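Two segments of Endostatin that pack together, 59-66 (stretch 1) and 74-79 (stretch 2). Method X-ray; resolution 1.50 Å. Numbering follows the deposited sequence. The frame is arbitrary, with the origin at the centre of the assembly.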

# COMPACT_ATOMS: atom_id res chain seq x y z
N ASP A 59 -13.85 -5.97 9.69
CA ASP A 59 -13.23 -4.67 9.85
C ASP A 59 -13.25 -3.82 8.60
O ASP A 59 -12.69 -2.74 8.59
CB ASP A 59 -11.78 -4.83 10.30
CG ASP A 59 -11.67 -5.45 11.68
OD1 ASP A 59 -12.58 -5.24 12.51
OD2 ASP A 59 -10.68 -6.16 11.94
N ARG A 60 -13.95 -4.25 7.56
CA ARG A 60 -13.97 -3.51 6.31
C ARG A 60 -14.92 -2.33 6.19
O ARG A 60 -14.64 -1.37 5.49
CB ARG A 60 -14.28 -4.46 5.15
CG ARG A 60 -13.27 -5.55 4.97
CD ARG A 60 -13.63 -6.42 3.78
NE ARG A 60 -12.76 -7.58 3.75
CZ ARG A 60 -13.04 -8.73 3.15
NH1 ARG A 60 -14.20 -8.89 2.51
NH2 ARG A 60 -12.15 -9.72 3.16
N GLY A 61 -16.03 -2.37 6.92
CA GLY A 61 -17.00 -1.32 6.75
C GLY A 61 -17.03 -0.14 7.68
O GLY A 61 -17.50 0.92 7.28
N SER A 62 -16.50 -0.26 8.88
CA SER A 62 -16.62 0.88 9.75
C SER A 62 -15.45 1.13 10.66
O SER A 62 -15.62 1.71 11.73
CB SER A 62 -17.89 0.74 10.57
OG SER A 62 -17.87 -0.49 11.27
N VAL A 63 -14.27 0.67 10.27
CA VAL A 63 -13.09 0.91 11.08
C VAL A 63 -12.23 1.95 10.34
O VAL A 63 -11.78 1.72 9.22
CB VAL A 63 -12.30 -0.40 11.34
CG1 VAL A 63 -11.04 -0.09 12.11
CG2 VAL A 63 -13.14 -1.38 12.15
N PRO A 64 -12.05 3.14 10.93
CA PRO A 64 -11.24 4.14 10.23
C PRO A 64 -9.81 3.71 9.94
O PRO A 64 -9.21 2.95 10.70
CB PRO A 64 -11.29 5.35 11.17
CG PRO A 64 -11.61 4.79 12.49
CD PRO A 64 -12.59 3.69 12.19
N ILE A 65 -9.29 4.18 8.81
CA ILE A 65 -7.91 3.91 8.41
C ILE A 65 -7.11 5.14 8.84
O ILE A 65 -7.48 6.26 8.49
CB ILE A 65 -7.77 3.73 6.88
CG1 ILE A 65 -8.75 2.65 6.37
CG2 ILE A 65 -6.31 3.43 6.50
CD1 ILE A 65 -8.52 1.23 6.90
N VAL A 66 -6.03 4.92 9.58
CA VAL A 66 -5.21 6.02 10.09
C VAL A 66 -3.75 5.79 9.75
O VAL A 66 -3.35 4.67 9.40
CB VAL A 66 -5.33 6.16 11.67
CG1 VAL A 66 -6.78 6.31 12.08
CG2 VAL A 66 -4.68 4.97 12.39
N SER A 74 -9.12 7.77 6.12
CA SER A 74 -10.37 7.37 5.47
C SER A 74 -11.30 6.79 6.54
O SER A 74 -10.83 6.22 7.53
CB SER A 74 -10.06 6.33 4.38
OG SER A 74 -11.24 5.81 3.80
N PRO A 75 -12.62 6.98 6.38
CA PRO A 75 -13.61 6.47 7.34
C PRO A 75 -13.68 4.94 7.44
O PRO A 75 -14.09 4.40 8.48
CB PRO A 75 -14.93 7.09 6.86
CG PRO A 75 -14.68 7.34 5.39
CD PRO A 75 -13.27 7.81 5.34
N SER A 76 -13.24 4.26 6.39
CA SER A 76 -13.26 2.80 6.37
C SER A 76 -12.43 2.29 5.21
O SER A 76 -12.03 3.03 4.32
CB SER A 76 -14.69 2.28 6.18
OG SER A 76 -15.17 2.60 4.88
N TRP A 77 -12.22 0.98 5.22
CA TRP A 77 -11.48 0.29 4.17
C TRP A 77 -12.32 0.32 2.89
O TRP A 77 -11.84 0.68 1.82
CB TRP A 77 -11.25 -1.15 4.63
CG TRP A 77 -10.55 -2.05 3.64
CD1 TRP A 77 -11.10 -3.14 3.00
CD2 TRP A 77 -9.16 -2.03 3.28
NE1 TRP A 77 -10.13 -3.80 2.29
CE2 TRP A 77 -8.93 -3.16 2.44
CE3 TRP A 77 -8.08 -1.18 3.59
CZ2 TRP A 77 -7.66 -3.45 1.91
CZ3 TRP A 77 -6.82 -1.47 3.06
CH2 TRP A 77 -6.62 -2.60 2.23
N ASP A 78 -13.60 -0.00 3.03
CA ASP A 78 -14.52 -0.03 1.89
C ASP A 78 -14.54 1.27 1.12
O ASP A 78 -14.66 1.27 -0.10
CB ASP A 78 -15.94 -0.36 2.34
CG ASP A 78 -16.15 -1.84 2.56
OD1 ASP A 78 -15.23 -2.62 2.26
OD2 ASP A 78 -17.25 -2.20 3.04
N SER A 79 -14.46 2.39 1.84
CA SER A 79 -14.50 3.70 1.20
C SER A 79 -13.42 3.87 0.14
O SER A 79 -13.62 4.58 -0.84
CB SER A 79 -14.36 4.81 2.25
OG SER A 79 -15.40 4.70 3.19
O HOH W 1 -12.84 -0.28 7.72

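Three direct backbone hydrogen bonds join the stretches. Two form an antiparallel bridge: Ile65 N donates to Ser74 O over 2.9 Å, with an N-H...O angle of 161°, and Ser74 N returns to Ile65 O over a longer 3.3 Å at 158°. The third lies at the far end of the contact, where Asp78 N donates to Arg60 O at 3.0 Å and 159°, so the Arg60 carbonyl receives the amide of Asp78.

Between these ends a water links the two stretches. Water 1 accepts from Trp77 N at 2.9 Å and lies within hydrogen-bonding distance of Asp59 O (2.6 Å) and Val63 O (2.7 Å), linking both stretches through main-chain atoms. Val63 O also receives a nearly linear CA-H...O contact from Ser76 CA, 3.4 Å away with an angle at hydrogen of 176°. Pro64 has no amide hydrogen; its CA makes CA-H...O contacts of 3.4 Å with Ser74 O (121°) and with Pro75 O (134°), both well short of linear.

Side chains contribute mainly packing. Ile65 and Ser74 project to the same face of the bridge, their CB atoms 4.3 Å apart. With chi1 and chi2 both m, Ile65 brings CD1 to 4.1 Å from Trp77 CE3, meeting the indole at its edge, near the ring plane; both residues are buried. The aliphatic part of Arg60 also packs against this tryptophan, CG lying 3.8 Å from CD1 of Trp77. Ser76 CB lies 3.3 Å from Gly61 O, a close contact of the side chain's first carbon with a carbonyl oxygen, while its OG shares a 2.7 Å hydrogen bond with Ser79 OG. Likewise, Ser74 OG donates to Ser76 O at 2.9 Å, satisfying a buried hydroxyl within its own stretch. Altogether 470 Å² is buried, counting both sides.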